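Local coordinates for glucose-binding protein (Thermus thermophilus HB27, PDB 2B3F) that binds galactose and glucose and probably delivers sugar to a binding-protein-dependent transport system, at residues V123-P128 and D243-Y248; F261-S266 and G330-R335; K132-N137 and K235-I240. One frame throughout, in Å; residues are numbered along the deposited sequence.

How the contacts relate
Contacts 1 and 3 are buried, whereas contact 2 lies at the surface. All three use one four-stranded mixed sheet: strand 123-126 belongs to contact 1, and its antiparallel neighbours 262-265 and 238-240 belong to contacts 2 and 3. Contacts 1 and 2 have centres about 8 Å apart, joined by Met124 N to Ala264 O at 2.8 Å; contact 3 lies about 13 Å from contact 1, centre to centre. A tryptophan carries each contact, but differently. Trp125 uses a face and an edge against a helix start, Trp263 spends its N-H in a weak bond to a serine, and Trp134 uses the rim of its benzene ring. Of the three, contact 1 alone reaches the sugar pocket.

Contact 1: V123-P128 and D243-Y248. With GAL (beta-D-galactopyranose), chain G.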
loop_
_atom_site.group_PDB
_atom_site.type_symbol
_atom_site.label_atom_id
_atom_site.label_comp_id
_atom_site.label_asym_id
_atom_site.label_seq_id
_atom_site.Cartn_x
_atom_site.Cartn_y
_atom_site.Cartn_z
ATOM N N VAL A 123 6.671 7.320 0.045
ATOM C CA VAL A 123 6.533 8.745 -0.189
ATOM C C VAL A 123 6.532 9.508 1.129
ATOM O O VAL A 123 5.894 9.101 2.112
ATOM C CB VAL A 123 5.251 9.103 -0.998
ATOM C CG1 VAL A 123 5.269 10.577 -1.395
ATOM C CG2 VAL A 123 5.136 8.187 -2.246
ATOM N N MET A 124 7.253 10.630 1.120
ATOM C CA MET A 124 7.311 11.546 2.240
ATOM C C MET A 124 6.534 12.799 1.853
ATOM O O MET A 124 6.816 13.424 0.805
ATOM C CB MET A 124 8.773 11.918 2.571
ATOM C CG MET A 124 8.919 12.921 3.731
ATOM S SD MET A 124 10.658 13.314 4.071
ATOM C CE MET A 124 11.193 14.084 2.542
ATOM N N TRP A 125 5.558 13.153 2.687
ATOM C CA TRP A 125 4.664 14.292 2.482
ATOM C C TRP A 125 5.043 15.435 3.422
ATOM O O TRP A 125 5.402 15.201 4.564
ATOM C CB TRP A 125 3.210 13.896 2.739
ATOM C CG TRP A 125 2.861 12.634 2.026
ATOM C CD1 TRP A 125 2.894 11.374 2.535
ATOM C CD2 TRP A 125 2.465 12.502 0.655
ATOM N NE1 TRP A 125 2.551 10.461 1.572
ATOM C CE2 TRP A 125 2.275 11.122 0.409
ATOM C CE3 TRP A 125 2.257 13.416 -0.396
ATOM C CZ2 TRP A 125 1.901 10.631 -0.834
ATOM C CZ3 TRP A 125 1.884 12.928 -1.617
ATOM C CH2 TRP A 125 1.703 11.549 -1.832
ATOM N N TYR A 126 4.950 16.658 2.920
ATOM C CA TYR A 126 5.261 17.844 3.698
ATOM C C TYR A 126 4.554 19.030 3.056
ATOM O O TYR A 126 3.990 18.910 1.966
ATOM C CB TYR A 126 6.776 18.069 3.734
ATOM C CG TYR A 126 7.421 18.263 2.369
ATOM C CD1 TYR A 126 7.528 19.528 1.802
ATOM C CD2 TYR A 126 7.917 17.177 1.640
ATOM C CE1 TYR A 126 8.112 19.714 0.551
ATOM C CE2 TYR A 126 8.504 17.355 0.399
ATOM C CZ TYR A 126 8.597 18.624 -0.142
ATOM O OH TYR A 126 9.182 18.794 -1.381
ATOM N N LEU A 127 4.599 20.174 3.737
ATOM C CA LEU A 127 3.954 21.394 3.264
ATOM C C LEU A 127 5.067 22.365 2.936
ATOM O O LEU A 127 5.789 22.782 3.846
ATOM C CB LEU A 127 3.087 21.990 4.370
ATOM C CG LEU A 127 1.581 21.720 4.365
ATOM C CD1 LEU A 127 1.256 20.255 4.094
ATOM C CD2 LEU A 127 0.950 22.212 5.656
ATOM N N PRO A 128 5.257 22.698 1.646
ATOM C CA PRO A 128 6.332 23.647 1.328
ATOM C C PRO A 128 6.287 24.994 2.090
ATOM O O PRO A 128 7.341 25.480 2.487
ATOM C CB PRO A 128 6.185 23.860 -0.182
ATOM C CG PRO A 128 5.505 22.670 -0.682
ATOM C CD PRO A 128 4.589 22.206 0.435
ATOM N N ASP A 243 0.601 6.759 -1.337
ATOM C CA ASP A 243 -0.022 7.879 -2.030
ATOM C C ASP A 243 -1.549 7.911 -2.032
ATOM O O ASP A 243 -2.155 8.829 -2.604
ATOM C CB ASP A 243 0.584 8.125 -3.434
ATOM C CG ASP A 243 0.751 6.867 -4.288
ATOM O OD1 ASP A 243 0.205 5.779 -3.990
ATOM O OD2 ASP A 243 1.487 6.981 -5.297
ATOM N N TRP A 244 -2.178 6.987 -1.310
ATOM C CA TRP A 244 -3.575 7.213 -0.910
ATOM C C TRP A 244 -3.665 8.539 -0.120
ATOM O O TRP A 244 -4.723 9.158 -0.045
ATOM C CB TRP A 244 -4.149 6.054 -0.086
ATOM C CG TRP A 244 -3.252 5.503 0.984
ATOM C CD1 TRP A 244 -3.211 5.851 2.311
ATOM C CD2 TRP A 244 -2.315 4.425 0.828
ATOM N NE1 TRP A 244 -2.277 5.073 2.976
ATOM C CE2 TRP A 244 -1.707 4.203 2.079
ATOM C CE3 TRP A 244 -1.908 3.646 -0.270
ATOM C CZ2 TRP A 244 -0.733 3.217 2.268
ATOM C CZ3 TRP A 244 -0.942 2.686 -0.082
ATOM C CH2 TRP A 244 -0.364 2.465 1.169
ATOM N N ALA A 245 -2.544 8.967 0.454
ATOM C CA ALA A 245 -2.480 10.270 1.169
ATOM C C ALA A 245 -2.707 11.438 0.224
ATOM O O ALA A 245 -3.392 12.384 0.586
ATOM C CB ALA A 245 -1.157 10.425 1.896
ATOM N N ALA A 246 -2.180 11.348 -1.002
ATOM C CA ALA A 246 -2.436 12.379 -2.000
ATOM C C ALA A 246 -3.929 12.431 -2.342
ATOM O O ALA A 246 -4.502 13.520 -2.427
ATOM C CB ALA A 246 -1.578 12.168 -3.255
ATOM N N GLY A 247 -4.572 11.275 -2.504
ATOM C CA GLY A 247 -6.009 11.215 -2.746
ATOM C C GLY A 247 -6.784 11.865 -1.622
ATOM O O GLY A 247 -7.703 12.627 -1.856
ATOM N N TYR A 248 -6.399 11.572 -0.382
ATOM C CA TYR A 248 -7.083 12.184 0.777
ATOM C C TYR A 248 -6.963 13.704 0.743
ATOM O O TYR A 248 -7.958 14.421 0.832
ATOM C CB TYR A 248 -6.491 11.617 2.060
ATOM C CG TYR A 248 -6.963 12.263 3.333
ATOM C CD1 TYR A 248 -8.285 12.190 3.730
ATOM C CD2 TYR A 248 -6.059 12.916 4.157
ATOM C CE1 TYR A 248 -8.713 12.803 4.947
ATOM C CE2 TYR A 248 -6.485 13.514 5.353
ATOM C CZ TYR A 248 -7.784 13.437 5.733
ATOM O OH TYR A 248 -8.189 14.041 6.926
HETATM C C1 GAL G . -3.470 -0.281 1.353
HETATM C C2 GAL G . -4.395 -0.343 0.129
HETATM C C3 GAL G . -4.828 1.043 -0.327
HETATM C C4 GAL G . -5.402 1.853 0.837
HETATM C C5 GAL G . -4.430 1.751 2.037
HETATM C C6 GAL G . -4.886 2.506 3.297
HETATM O O1 GAL G . -3.136 -1.560 1.802
HETATM O O2 GAL G . -3.732 -1.066 -0.921
HETATM O O3 GAL G . -5.803 0.935 -1.354
HETATM O O4 GAL G . -6.674 1.336 1.124
HETATM O O5 GAL G . -4.171 0.413 2.390
HETATM O O6 GAL G . -5.958 1.849 3.903
#
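Trp125 lays one face of its indole over the first turn of helix 244-252, overlapping the methyl of Ala245 and the backbone N of Ala246. This is a strand-on-helix contact in a periplasmic binding protein fold, and the same turn carries Trp244 into the galactose pocket. The CH-pi geometry is clear: Ala245 CB sits 4.0 Å from the centroid of the Trp125 five-membered ring, 24° off its normal. Farther along the indole, Trp125 CH2 meets Ala246 CB at 3.6 Å. Val123 CG1 lies against the opposite face, toward its rim, while Asp243 closes the edge, with Trp125 CZ2 3.6 Å from Asp243 CA. The ring reaches this slot because its CG stands anti to the carbonyl carbon (chi1 -48°), and its N-H is satisfied by Met241 O.

Asp243 holds the N-cap position but makes no capping bond; its carboxylate instead bonds to His119 ND1, Arg120 N and Tyr329 OH. One residue on, Trp244 directs its CB away from the 123-128 segment. With CG between backbone N and carbonyl carbon (chi1 44°), it presents an indole face to the sugar, flanked edge-to-face by Trp224, His119 and His348. Exchanging Trp244 for an alanine would probably strip the galactose ring of this aromatic platform and leave those three neighbouring rings without their shared partner. Galactose C5 sits over the centre of the Trp244 indole, 3.6 Å above its plane, with Trp244 NE1 3.7 Å from galactose C6.

Contact 2: F261-S266 and G330-R335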
loop_
_atom_site.group_PDB
_atom_site.type_symbol
_atom_site.label_atom_id
_atom_site.label_comp_id
_atom_site.label_asym_id
_atom_site.label_seq_id
_atom_site.Cartn_x
_atom_site.Cartn_y
_atom_site.Cartn_z
ATOM N N PHE A 261 0.609 21.219 -0.597
ATOM C CA PHE A 261 1.417 20.118 -0.082
ATOM C C PHE A 261 2.362 19.670 -1.171
ATOM O O PHE A 261 2.148 19.982 -2.346
ATOM C CB PHE A 261 0.549 18.934 0.397
ATOM C CG PHE A 261 -0.144 18.165 -0.716
ATOM C CD1 PHE A 261 0.451 17.042 -1.276
ATOM C CD2 PHE A 261 -1.402 18.551 -1.181
ATOM C CE1 PHE A 261 -0.174 16.324 -2.303
ATOM C CE2 PHE A 261 -2.044 17.830 -2.196
ATOM C CZ PHE A 261 -1.410 16.715 -2.760
ATOM N N ALA A 262 3.398 18.944 -0.781
ATOM C CA ALA A 262 4.377 18.433 -1.721
ATOM C C ALA A 262 4.855 17.052 -1.286
ATOM O O ALA A 262 4.435 16.548 -0.247
ATOM C CB ALA A 262 5.546 19.399 -1.856
ATOM N N TRP A 263 5.723 16.453 -2.093
ATOM C CA TRP A 263 6.141 15.075 -1.903
ATOM C C TRP A 263 7.564 14.849 -2.380
ATOM O O TRP A 263 8.069 15.557 -3.258
ATOM C CB TRP A 263 5.198 14.122 -2.652
ATOM C CG TRP A 263 5.104 14.449 -4.103
ATOM C CD1 TRP A 263 5.857 13.929 -5.104
ATOM C CD2 TRP A 263 4.215 15.394 -4.710
ATOM N NE1 TRP A 263 5.486 14.480 -6.318
ATOM C CE2 TRP A 263 4.483 15.389 -6.099
ATOM C CE3 TRP A 263 3.201 16.224 -4.220
ATOM C CZ2 TRP A 263 3.778 16.198 -6.998
ATOM C CZ3 TRP A 263 2.500 17.030 -5.112
ATOM C CH2 TRP A 263 2.796 17.010 -6.486
ATOM N N ALA A 264 8.215 13.863 -1.783
ATOM C CA ALA A 264 9.488 13.340 -2.261
ATOM C C ALA A 264 9.543 11.857 -1.933
ATOM O O ALA A 264 8.781 11.389 -1.070
ATOM C CB ALA A 264 10.646 14.050 -1.604
ATOM N N PRO A 265 10.446 11.114 -2.592
ATOM C CA PRO A 265 10.664 9.739 -2.160
ATOM C C PRO A 265 11.076 9.718 -0.687
ATOM O O PRO A 265 11.628 10.717 -0.178
ATOM C CB PRO A 265 11.807 9.266 -3.052
ATOM C CG PRO A 265 11.677 10.097 -4.289
ATOM C CD PRO A 265 11.306 11.459 -3.740
ATOM N N SER A 266 10.791 8.625 0.009
ATOM C CA SER A 266 11.223 8.516 1.378
ATOM C C SER A 266 12.740 8.702 1.368
ATOM O O SER A 266 13.419 8.217 0.464
ATOM C CB SER A 266 10.846 7.162 1.980
ATOM O OG SER A 266 9.443 7.001 1.992
ATOM N N GLY A 330 -0.388 12.657 -9.457
ATOM C CA GLY A 330 -0.586 11.467 -10.291
ATOM C C GLY A 330 0.400 11.443 -11.449
ATOM O O GLY A 330 0.981 10.397 -11.756
ATOM N N GLN A 331 0.615 12.592 -12.078
ATOM C CA GLN A 331 1.542 12.673 -13.218
ATOM C C GLN A 331 2.997 12.434 -12.819
ATOM O O GLN A 331 3.748 11.779 -13.555
ATOM C CB GLN A 331 1.382 13.997 -13.969
ATOM C CG GLN A 331 0.028 14.137 -14.617
ATOM C CD GLN A 331 -0.121 15.421 -15.415
ATOM O OE1 GLN A 331 0.753 16.287 -15.376
ATOM N NE2 GLN A 331 -1.236 15.559 -16.122
ATOM N N SER A 332 3.379 12.918 -11.635
ATOM C CA SER A 332 4.688 12.633 -11.052
ATOM C C SER A 332 4.902 11.140 -10.758
ATOM O O SER A 332 5.952 10.571 -11.072
ATOM C CB SER A 332 4.863 13.443 -9.755
ATOM O OG SER A 332 6.191 13.296 -9.252
ATOM N N ALA A 333 3.910 10.511 -10.133
ATOM C CA ALA A 333 3.972 9.082 -9.844
ATOM C C ALA A 333 4.049 8.277 -11.135
ATOM O O ALA A 333 4.779 7.293 -11.207
ATOM C CB ALA A 333 2.761 8.642 -9.008
ATOM N N MET A 334 3.301 8.710 -12.154
ATOM C CA MET A 334 3.308 8.014 -13.445
ATOM C C MET A 334 4.701 8.023 -14.067
ATOM O O MET A 334 5.169 7.008 -14.584
ATOM C CB MET A 334 2.288 8.644 -14.391
ATOM C CG MET A 334 0.871 8.217 -14.091
ATOM S SD MET A 334 -0.403 9.023 -15.070
ATOM C CE MET A 334 -0.274 8.090 -16.610
ATOM N N ARG A 335 5.374 9.159 -13.985
ATOM C CA ARG A 335 6.741 9.273 -14.502
ATOM C C ARG A 335 7.700 8.338 -13.765
ATOM O O ARG A 335 8.448 7.560 -14.381
ATOM C CB ARG A 335 7.224 10.714 -14.413
ATOM C CG ARG A 335 6.534 11.634 -15.410
ATOM C CD ARG A 335 7.259 12.944 -15.549
ATOM N NE ARG A 335 7.145 13.768 -14.348
ATOM C CZ ARG A 335 6.131 14.593 -14.095
ATOM N NH1 ARG A 335 5.114 14.709 -14.932
ATOM N NH2 ARG A 335 6.130 15.302 -12.984
#
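Strand 262-265 passes helix 328-339 at a distance, the nearest pair of CA atoms, Trp263 and Ser332, lying 9.6 Å apart, so side chains must span the interval. Trp263 and Ser332 do this, each with its CB directed toward the other segment. The indole N-H is the donor: Trp263 NE1 lies 3.2 Å from Ser332 OG, with an N-H...O angle of 161°. The bond is fairly straight but long, and counts as weak. Ser332 OG meets the indole at its edge, near the ring plane. Ser332 CB lies nearby, somewhat off that plane, 3.6 Å from Trp263 NE1 and 4.0 Å from Trp263 CZ2. Rotation about the serine CA-CB bond sets OG opposite the backbone N (chi1 -173°), where the indole N-H can meet it.

Within the periplasmic binding protein fold, strand 262-265 is an outermost strand of a four-stranded mixed sheet, here linked to helix 328-339. Its inner neighbour, strand 123-126, is tied to it by backbone bonds of Ala262 with Tyr126 and of Ala264 with Met124. Trp263 also packs on Val123 and Trp125 and meets Tyr329 edge-to-face, just before the 330-335 segment. On the helix, Arg335 folds back so that one face of its guanidinium rests, toward its rim, on Gln331 O and Ser332 CA, the oxygen 3.5 Å from the guanidinium plane.

Contact 3: K132-N137 and K235-I240; sequences KGWGVN and KAAFNI. Unlike the reference sequence in segment 132-137: Gly133 (reference Glu). Unlike the reference sequence in segment 235-240: Ile240 (reference Val).
The Trp134 indole meets the 235-240 segment with the outer rim of its benzene ring: Ala236 O lies at the edge, near the ring plane, 3.7 Å from Trp134 CH2, and Ala237 CB approaches obliquely, 3.7 Å from Trp134 CZ3. The Phe238 ring has the same methyl over one face, Ala237 CB standing 3.6 Å above its plane toward the rim, and at its edge Asn137 O lies 4.3 Å from Phe238 CZ. A single methyl group is therefore wedged between Trp134 and Phe238.

The indole extends across because CG is anti to the carbonyl carbon (chi1 -67°), beside the backbone N. Its base is a helix end: the helix that begins at Pro128 is closed by a Schellman motif, Gly135 having positive phi (64°) and two bonds running back into the last turn. Separately listed among the backbone bonds here, Gly135 N donates to Lys132 O at 3.0 Å. The chain then runs extended through Val136 and Asn137, whose backbone oxygen faces the phenylalanine edge.

In the fold of this solute-binding protein, the contact joins the end of that short helix to the region of strand 238-240, an inner strand of the four-stranded sheet. Leu152 of helix 142-154 and Leu157 both touch Trp134 and Ala237, extending the apolar surroundings. Phe238 continues toward the neighbouring strand, on Met124 and Tyr126.

No hydrogen bond crosses between the two segments, and 159 Å² is buried. The contacts are van der Waals touches, the rim of the Trp134 benzene ring on the Ala237 methyl, plus aromatic edges near the carbonyl oxygens of Ala236 and Asn137, so the fit of shapes rather than directional polar bonding probably fixes how the two pieces meet.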
loop_
_atom_site.group_PDB
_atom_site.type_symbol
_atom_site.label_atom_id
_atom_site.label_comp_id
_atom_site.label_asym_id
_atom_site.label_seq_id
_atom_site.Cartn_x
_atom_site.Cartn_y
_atom_site.Cartn_z
ATOM N N LYS A 132 9.108 26.391 4.894
ATOM C CA LYS A 132 9.713 27.731 4.760
ATOM C C LYS A 132 9.579 28.549 6.050
ATOM O O LYS A 132 10.520 29.220 6.482
ATOM C CB LYS A 132 9.090 28.481 3.577
ATOM C CG LYS A 132 9.594 28.009 2.210
ATOM C CD LYS A 132 8.986 28.835 1.087
ATOM C CE LYS A 132 9.734 28.609 -0.213
ATOM N NZ LYS A 132 9.662 27.187 -0.656
ATOM N N GLY A 133 8.399 28.476 6.664
ATOM C CA GLY A 133 8.148 29.088 7.970
ATOM C C GLY A 133 9.113 28.636 9.058
ATOM O O GLY A 133 9.459 29.429 9.958
ATOM N N TRP A 134 9.539 27.369 8.975
ATOM C CA TRP A 134 10.555 26.788 9.883
ATOM C C TRP A 134 11.989 26.864 9.372
ATOM O O TRP A 134 12.914 26.457 10.065
ATOM C CB TRP A 134 10.266 25.312 10.142
ATOM C CG TRP A 134 9.045 25.063 10.914
ATOM C CD1 TRP A 134 8.624 25.724 12.024
ATOM C CD2 TRP A 134 8.081 24.049 10.652
ATOM N NE1 TRP A 134 7.439 25.190 12.470
ATOM C CE2 TRP A 134 7.087 24.154 11.644
ATOM C CE3 TRP A 134 7.961 23.058 9.669
ATOM C CZ2 TRP A 134 5.975 23.309 11.680
ATOM C CZ3 TRP A 134 6.862 22.229 9.701
ATOM C CH2 TRP A 134 5.883 22.355 10.700
ATOM N N GLY A 135 12.179 27.335 8.154
ATOM C CA GLY A 135 13.527 27.491 7.627
ATOM C C GLY A 135 14.292 26.195 7.478
ATOM O O GLY A 135 15.457 26.117 7.859
ATOM N N VAL A 136 13.638 25.174 6.920
ATOM C CA VAL A 136 14.293 23.884 6.632
ATOM C C VAL A 136 13.944 23.381 5.224
ATOM O O VAL A 136 12.948 23.811 4.642
ATOM C CB VAL A 136 13.876 22.774 7.651
ATOM C CG1 VAL A 136 14.209 23.193 9.087
ATOM C CG2 VAL A 136 12.382 22.458 7.534
ATOM N N ASN A 137 14.757 22.454 4.717
ATOM C CA ASN A 137 14.507 21.750 3.450
ATOM C C ASN A 137 13.940 20.335 3.666
ATOM O O ASN A 137 14.054 19.793 4.760
ATOM C CB ASN A 137 15.819 21.608 2.681
ATOM C CG ASN A 137 16.363 22.947 2.174
ATOM O OD1 ASN A 137 15.608 23.870 1.847
ATOM N ND2 ASN A 137 17.687 23.045 2.101
ATOM N N LYS A 235 1.536 20.524 12.947
ATOM C CA LYS A 235 1.933 19.821 14.180
ATOM C C LYS A 235 2.996 18.757 13.926
ATOM O O LYS A 235 3.483 18.113 14.859
ATOM C CB LYS A 235 0.728 19.184 14.853
ATOM C CG LYS A 235 -0.277 20.201 15.333
ATOM C CD LYS A 235 -1.206 19.663 16.412
ATOM C CE LYS A 235 -2.521 19.182 15.849
ATOM N NZ LYS A 235 -3.613 19.175 16.874
ATOM N N ALA A 236 3.345 18.582 12.652
ATOM C CA ALA A 236 4.458 17.750 12.216
ATOM C C ALA A 236 4.966 18.350 10.916
ATOM O O ALA A 236 4.231 19.082 10.273
ATOM C CB ALA A 236 3.970 16.322 11.990
ATOM N N ALA A 237 6.202 18.037 10.542
ATOM C CA ALA A 237 6.801 18.495 9.294
ATOM C C ALA A 237 6.659 17.460 8.161
ATOM O O ALA A 237 6.526 17.823 6.976
ATOM C CB ALA A 237 8.277 18.823 9.522
ATOM N N PHE A 238 6.705 16.180 8.543
ATOM C CA PHE A 238 6.786 15.082 7.592
ATOM C C PHE A 238 5.864 13.929 7.972
ATOM O O PHE A 238 5.546 13.725 9.137
ATOM C CB PHE A 238 8.208 14.542 7.527
ATOM C CG PHE A 238 9.267 15.608 7.396
ATOM C CD1 PHE A 238 9.364 16.370 6.237
ATOM C CD2 PHE A 238 10.167 15.844 8.433
ATOM C CE1 PHE A 238 10.354 17.353 6.115
ATOM C CE2 PHE A 238 11.139 16.825 8.322
ATOM C CZ PHE A 238 11.235 17.573 7.165
ATOM N N ASN A 239 5.478 13.155 6.954
ATOM C CA ASN A 239 4.791 11.869 7.176
ATOM C C ASN A 239 5.235 10.909 6.078
ATOM O O ASN A 239 5.327 11.313 4.935
ATOM C CB ASN A 239 3.280 12.054 7.138
ATOM C CG ASN A 239 2.516 10.788 7.497
ATOM O OD1 ASN A 239 2.770 10.149 8.549
ATOM N ND2 ASN A 239 1.544 10.441 6.665
ATOM N N ILE A 240 5.517 9.657 6.438
ATOM C CA ILE A 240 5.881 8.629 5.435
ATOM C C ILE A 240 4.639 7.766 5.227
ATOM O O ILE A 240 4.216 7.068 6.138
ATOM C CB ILE A 240 7.063 7.745 5.905
ATOM C CG1 ILE A 240 8.322 8.585 6.233
ATOM C CG2 ILE A 240 7.388 6.674 4.863
ATOM C CD1 ILE A 240 8.821 9.474 5.130
#